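Local structure of Iron(III) ABC transporter, periplasmic iron-compound-binding protein (Vibrio cholerae, 3TEF) at residues Y254-V257 with N258-Y261; T230-R233 with Q234-E237. The protein probably binds catecholate siderophores carrying iron(III) in the periplasm and delivers them to an ABC transporter for iron uptake. One frame throughout, in Å; residues are numbered along the deposited sequence.

Contact 1: Y254-V257 with N258-Y261; sequences YLDV and NAWY
L255, in the loop between strand 252-254 and helix 257-262, lies across one face of the W260 indole, in that helix's first turn. The CD1 methyl of L255 sits 3.8 Å from the centroid of the six-membered ring and only 16° off its normal, a clear CH-pi contact, while L255 CB meets the pyrrole part at W260 CD1, 3.6 Å away. At the indole's edge, in its plane, the D256 carbonyl oxygen approaches the same W260 CD1 at 3.1 Å. That oxygen also accepts the W260 N-H, with D256 O 3.1 Å from W260 N. D256 is the N-cap: with CG anti to its own backbone N (chi1 -175°), the carboxylate swings forward over the first turn, and OD2 takes the A259 N-H at 2.9 Å through its anti lone pair. A water bridges D256 OD2 and N258 ND2, an amide that also donates to Y52 OH. Further on, V257 CG1 runs alongside Y261 CB, 4.1 Å apart. Outside the turn, D276 OD2 receives both W260 NE1 and D256 N. The indole is thus fixed by apolar contact on one face and a hydrogen bond at its nitrogen, and the capping carboxylate probably gains stability from the helix dipole.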
ATOM      1  N   TYR A 254      -4.430 -13.424  -7.884  1.00 26.23           N
ATOM      2  CA  TYR A 254      -4.108 -13.362  -6.452  1.00 28.81           C
ATOM      3  C   TYR A 254      -3.042 -12.300  -6.194  1.00 29.29           C
ATOM      4  O   TYR A 254      -1.848 -12.539  -6.368  1.00 28.67           O
ATOM      5  CB  TYR A 254      -3.707 -14.747  -5.917  1.00 31.57           C
ATOM      6  CG  TYR A 254      -4.839 -15.739  -6.058  1.00 32.43           C
ATOM      7  CD1 TYR A 254      -5.781 -15.888  -5.053  1.00 31.63           C
ATOM      8  CD2 TYR A 254      -4.997 -16.490  -7.223  1.00 34.45           C
ATOM      9  CE1 TYR A 254      -6.836 -16.761  -5.185  1.00 34.66           C
ATOM     10  CE2 TYR A 254      -6.049 -17.374  -7.364  1.00 33.15           C
ATOM     11  CZ  TYR A 254      -6.966 -17.505  -6.340  1.00 35.90           C
ATOM     12  OH  TYR A 254      -8.027 -18.370  -6.455  1.00 35.58           O
ATOM     13  N   LEU A 255      -3.501 -11.116  -5.796  1.00 26.03           N
ATOM     14  CA  LEU A 255      -2.642  -9.944  -5.681  1.00 23.71           C
ATOM     15  C   LEU A 255      -1.593 -10.109  -4.585  1.00 22.97           C
ATOM     16  O   LEU A 255      -1.861 -10.718  -3.550  1.00 25.22           O
ATOM     17  CB  LEU A 255      -3.484  -8.700  -5.396  1.00 22.07           C
ATOM     18  CG  LEU A 255      -4.578  -8.307  -6.399  1.00 25.59           C
ATOM     19  CD1 LEU A 255      -5.255  -7.039  -5.937  1.00 23.55           C
ATOM     20  CD2 LEU A 255      -4.011  -8.112  -7.793  1.00 25.11           C
ATOM     21  N   ASP A 256      -0.412  -9.548  -4.806  1.00 21.81           N
ATOM     22  CA  ASP A 256       0.647  -9.627  -3.806  1.00 24.44           C
ATOM     23  C   ASP A 256       0.193  -8.877  -2.558  1.00 23.33           C
ATOM     24  O   ASP A 256      -0.047  -7.674  -2.590  1.00 21.66           O
ATOM     25  CB  ASP A 256       1.941  -9.020  -4.340  1.00 23.69           C
ATOM     26  CG  ASP A 256       3.100  -9.193  -3.376  1.00 28.70           C
ATOM     27  OD1 ASP A 256       3.774 -10.244  -3.428  1.00 31.08           O
ATOM     28  OD2 ASP A 256       3.333  -8.289  -2.558  1.00 23.50           O
ATOM     29  N   VAL A 257       0.056  -9.588  -1.451  1.00 20.75           N
ATOM     30  CA  VAL A 257      -0.538  -8.970  -0.270  1.00 26.45           C
ATOM     31  C   VAL A 257       0.324  -7.851   0.308  1.00 22.28           C
ATOM     32  O   VAL A 257      -0.192  -6.804   0.682  1.00 21.85           O
ATOM     33  CB  VAL A 257      -0.849 -10.003   0.820  1.00 26.77           C
ATOM     34  CG1 VAL A 257      -1.479  -9.306   2.027  1.00 28.52           C
ATOM     35  CG2 VAL A 257      -1.776 -11.059   0.267  1.00 28.65           C
ATOM     36  N   ASN A 258       1.635  -8.057   0.373  1.00 20.81           N
ATOM     37  CA  ASN A 258       2.508  -6.990   0.833  1.00 20.68           C
ATOM     38  C   ASN A 258       2.344  -5.724  -0.007  1.00 18.55           C
ATOM     39  O   ASN A 258       2.187  -4.625   0.521  1.00 19.45           O
ATOM     40  CB  ASN A 258       3.977  -7.415   0.801  1.00 21.95           C
ATOM     41  CG  ASN A 258       4.908  -6.261   1.109  1.00 20.18           C
ATOM     42  OD1 ASN A 258       5.013  -5.835   2.260  1.00 22.43           O
ATOM     43  ND2 ASN A 258       5.554  -5.716   0.073  1.00 20.25           N
ATOM     44  N   ALA A 259       2.387  -5.885  -1.323  1.00 21.30           N
ATOM     45  CA  ALA A 259       2.410  -4.728  -2.201  1.00 18.67           C
ATOM     46  C   ALA A 259       1.115  -3.921  -2.122  1.00 20.00           C
ATOM     47  O   ALA A 259       1.158  -2.696  -2.130  1.00 21.44           O
ATOM     48  CB  ALA A 259       2.676  -5.135  -3.635  1.00 20.81           C
ATOM     49  N   TRP A 260      -0.024  -4.615  -2.078  1.00 20.13           N
ATOM     50  CA  TRP A 260      -1.333  -3.945  -2.170  1.00 19.35           C
ATOM     51  C   TRP A 260      -1.922  -3.515  -0.832  1.00 20.69           C
ATOM     52  O   TRP A 260      -2.688  -2.549  -0.768  1.00 21.53           O
ATOM     53  CB  TRP A 260      -2.351  -4.848  -2.880  1.00 22.64           C
ATOM     54  CG  TRP A 260      -2.076  -5.065  -4.346  1.00 20.95           C
ATOM     55  CD1 TRP A 260      -1.174  -5.941  -4.887  1.00 22.26           C
ATOM     56  CD2 TRP A 260      -2.725  -4.427  -5.457  1.00 22.12           C
ATOM     57  NE1 TRP A 260      -1.206  -5.867  -6.256  1.00 23.29           N
ATOM     58  CE2 TRP A 260      -2.153  -4.947  -6.631  1.00 21.63           C
ATOM     59  CE3 TRP A 260      -3.720  -3.444  -5.567  1.00 24.65           C
ATOM     60  CZ2 TRP A 260      -2.547  -4.534  -7.907  1.00 23.60           C
ATOM     61  CZ3 TRP A 260      -4.116  -3.043  -6.827  1.00 25.94           C
ATOM     62  CH2 TRP A 260      -3.530  -3.584  -7.980  1.00 22.66           C
ATOM     63  N   TYR A 261      -1.565  -4.227   0.230  1.00 20.18           N
ATOM     64  CA  TYR A 261      -2.249  -4.065   1.503  1.00 21.36           C
ATOM     65  C   TYR A 261      -1.328  -3.529   2.610  1.00 20.97           C
ATOM     66  O   TYR A 261      -1.716  -2.674   3.397  1.00 22.43           O
ATOM     67  CB  TYR A 261      -2.879  -5.405   1.904  1.00 22.09           C
ATOM     68  CG  TYR A 261      -3.648  -5.356   3.205  1.00 24.89           C
ATOM     69  CD1 TYR A 261      -4.861  -4.685   3.291  1.00 25.58           C
ATOM     70  CD2 TYR A 261      -3.159  -5.986   4.339  1.00 25.58           C
ATOM     71  CE1 TYR A 261      -5.570  -4.639   4.493  1.00 27.72           C
ATOM     72  CE2 TYR A 261      -3.860  -5.950   5.545  1.00 28.90           C
ATOM     73  CZ  TYR A 261      -5.058  -5.277   5.608  1.00 29.99           C
ATOM     74  OH  TYR A 261      -5.746  -5.247   6.801  1.00 34.54           O
TER
HETATM   75  O   HOH W   1       5.696  -7.311  -2.265  1.00 29.64           O

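Contact 2: T230-R233 with Q234-E237; sequences TNIR and QTFE
R233, in helix 232-236, and E237, just past its end, meet one turn apart at the surface, the arginine through its aliphatic part. Its CB lies beside Q234 N, the next backbone nitrogen. CG, set anti to the arginine's own N (chi1 178°), approaches the carboxylate carbon of E237, with R233 CG 3.6 Å from E237 CD. R233 CD, placed by the bend at chi2, is next, 3.4 Å from Q234 N and looser against E237 OE1. A further bend at chi3 carries NE away from the glutamate: R233 NE stays 5.0 Å from E237 OE1, too far for a salt bridge, although the opposite charges may still attract weakly. The guanidinium ends near Q234, whose OE1 lies at its edge, with the guanidinium and amide planes 77° apart; N231 ND2 stands over one face, toward the rim. E237 OE2 instead accepts a hydrogen bond from Y254 OH.

This short helix packs on the parallel-paired strands 215-220 and 252-254, part of the mixed sheet in a periplasmic binding protein of the solute-binding protein 8 family. The I232 carbonyl draws two good donors, F236 N at 2.6 Å from I232 O and T235 OG1 at 2.9 Å from it, plus a weak bond from T235 N. For T235, chi1 of 45° folds the hydroxyl back over the preceding turn, and its OG1 also touches I232 CD1 at 3.2 Å. On the sheet-facing side, I232 CG1 packs against F236 CB at 3.8 Å, while the F236 ring continues toward L216, V218 and F205.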
ATOM      1  N   THR A 230       0.243 -20.623   3.747  1.00 61.73           N
ATOM      2  CA  THR A 230      -0.419 -21.488   2.775  1.00 58.96           C
ATOM      3  C   THR A 230      -1.186 -20.722   1.697  1.00 59.30           C
ATOM      4  O   THR A 230      -1.422 -19.520   1.815  1.00 62.02           O
ATOM      5  CB  THR A 230      -1.358 -22.508   3.456  1.00 54.89           C
ATOM      6  OG1 THR A 230      -2.413 -21.818   4.141  1.00 57.20           O
ATOM      7  CG2 THR A 230      -0.577 -23.360   4.439  1.00 44.35           C
ATOM      8  N   ASN A 231      -1.567 -21.440   0.647  1.00 55.74           N
ATOM      9  CA  ASN A 231      -2.222 -20.847  -0.513  1.00 59.63           C
ATOM     10  C   ASN A 231      -3.746 -20.874  -0.428  1.00 56.61           C
ATOM     11  O   ASN A 231      -4.361 -21.943  -0.393  1.00 55.18           O
ATOM     12  CB  ASN A 231      -1.743 -21.516  -1.810  1.00 58.16           C
ATOM     13  CG  ASN A 231      -1.389 -22.982  -1.620  1.00 62.45           C
ATOM     14  OD1 ASN A 231      -0.717 -23.355  -0.650  1.00 62.54           O
ATOM     15  ND2 ASN A 231      -1.828 -23.823  -2.553  1.00 60.11           N
ATOM     16  N   ILE A 232      -4.342 -19.685  -0.396  1.00 56.42           N
ATOM     17  CA  ILE A 232      -5.792 -19.554  -0.351  1.00 49.96           C
ATOM     18  C   ILE A 232      -6.419 -20.154  -1.602  1.00 47.03           C
ATOM     19  O   ILE A 232      -7.526 -20.685  -1.554  1.00 45.43           O
ATOM     20  CB  ILE A 232      -6.228 -18.072  -0.233  1.00 47.90           C
ATOM     21  CG1 ILE A 232      -7.737 -17.971  -0.006  1.00 48.67           C
ATOM     22  CG2 ILE A 232      -5.819 -17.288  -1.477  1.00 44.60           C
ATOM     23  CD1 ILE A 232      -8.226 -18.794   1.171  1.00 51.36           C
ATOM     24  N   ARG A 233      -5.706 -20.067  -2.722  1.00 49.04           N
ATOM     25  CA  ARG A 233      -6.244 -20.530  -3.996  1.00 46.46           C
ATOM     26  C   ARG A 233      -6.895 -21.907  -3.875  1.00 46.59           C
ATOM     27  O   ARG A 233      -8.011 -22.117  -4.353  1.00 41.24           O
ATOM     28  CB  ARG A 233      -5.164 -20.536  -5.085  1.00 47.89           C
ATOM     29  CG  ARG A 233      -5.655 -21.054  -6.433  1.00 49.41           C
ATOM     30  CD  ARG A 233      -5.450 -22.560  -6.552  1.00 54.68           C
ATOM     31  NE  ARG A 233      -4.041 -22.898  -6.723  1.00 60.34           N
ATOM     32  CZ  ARG A 233      -3.515 -24.097  -6.480  1.00 57.34           C
ATOM     33  NH1 ARG A 233      -4.281 -25.087  -6.042  1.00 54.01           N
ATOM     34  NH2 ARG A 233      -2.217 -24.301  -6.668  1.00 55.36           N
ATOM     35  N   GLN A 234      -6.199 -22.841  -3.235  1.00 46.67           N
ATOM     36  CA  GLN A 234      -6.723 -24.194  -3.087  1.00 46.73           C
ATOM     37  C   GLN A 234      -8.135 -24.193  -2.509  1.00 48.14           C
ATOM     38  O   GLN A 234      -9.000 -24.950  -2.947  1.00 48.71           O
ATOM     39  CB  GLN A 234      -5.791 -25.049  -2.220  1.00 47.65           C
ATOM     40  CG  GLN A 234      -6.396 -26.382  -1.785  1.00 45.57           C
ATOM     41  CD  GLN A 234      -6.716 -27.301  -2.954  1.00 50.80           C
ATOM     42  OE1 GLN A 234      -6.175 -27.148  -4.050  1.00 54.88           O
ATOM     43  NE2 GLN A 234      -7.606 -28.265  -2.721  1.00 47.51           N
ATOM     44  N   THR A 235      -8.370 -23.327  -1.534  1.00 47.18           N
ATOM     45  CA  THR A 235      -9.656 -23.288  -0.852  1.00 48.17           C
ATOM     46  C   THR A 235     -10.623 -22.274  -1.467  1.00 48.05           C
ATOM     47  O   THR A 235     -11.832 -22.516  -1.522  1.00 47.14           O
ATOM     48  CB  THR A 235      -9.479 -23.005   0.653  1.00 51.54           C
ATOM     49  OG1 THR A 235      -8.537 -21.941   0.834  1.00 50.68           O
ATOM     50  CG2 THR A 235      -8.964 -24.252   1.363  1.00 45.79           C
ATOM     51  N   PHE A 236     -10.088 -21.149  -1.934  1.00 45.64           N
ATOM     52  CA  PHE A 236     -10.908 -20.079  -2.499  1.00 43.02           C
ATOM     53  C   PHE A 236     -11.651 -20.541  -3.742  1.00 39.34           C
ATOM     54  O   PHE A 236     -12.797 -20.165  -3.974  1.00 40.05           O
ATOM     55  CB  PHE A 236     -10.042 -18.865  -2.843  1.00 40.35           C
ATOM     56  CG  PHE A 236     -10.831 -17.668  -3.307  1.00 36.94           C
ATOM     57  CD1 PHE A 236     -11.524 -16.886  -2.400  1.00 37.89           C
ATOM     58  CD2 PHE A 236     -10.873 -17.326  -4.646  1.00 36.76           C
ATOM     59  CE1 PHE A 236     -12.248 -15.785  -2.825  1.00 34.47           C
ATOM     60  CE2 PHE A 236     -11.597 -16.231  -5.079  1.00 35.45           C
ATOM     61  CZ  PHE A 236     -12.283 -15.456  -4.167  1.00 31.83           C
ATOM     62  N   GLU A 237     -10.991 -21.367  -4.545  1.00 41.36           N
ATOM     63  CA  GLU A 237     -11.582 -21.801  -5.797  1.00 42.15           C
ATOM     64  C   GLU A 237     -12.478 -23.012  -5.579  1.00 45.07           C
ATOM     65  O   GLU A 237     -12.136 -24.135  -5.950  1.00 44.55           O
ATOM     66  CB  GLU A 237     -10.494 -22.077  -6.833  1.00 44.79           C
ATOM     67  CG  GLU A 237      -9.517 -20.924  -6.970  1.00 42.66           C
ATOM     68  CD  GLU A 237      -8.749 -20.949  -8.270  1.00 47.40           C
ATOM     69  OE1 GLU A 237      -8.486 -22.058  -8.785  1.00 50.04           O
ATOM     70  OE2 GLU A 237      -8.416 -19.858  -8.783  1.00 43.12           O
TER

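Contact 2 comes first along the chain, on helix 232-236; helices 239-242 and 245-248 and strand 252-254 follow before contact 1 opens at the end of that strand. Their centres lie 15 Å apart, yet Y254 bridges them: its ring lies against I232 and its hydroxyl end against R233 and F236. Both contacts also lean on strand 215-220 of the mixed six-stranded sheet, contact 2 through I232 and F236, contact 1 through L255. Contact 2 is peripheral, about 23 Å from the chain centre, and contact 1 about 8 Å from it. Y254 thus ties the surface helix to the strand that leads into helix 257-262, making both parts of one packed unit on the sheet.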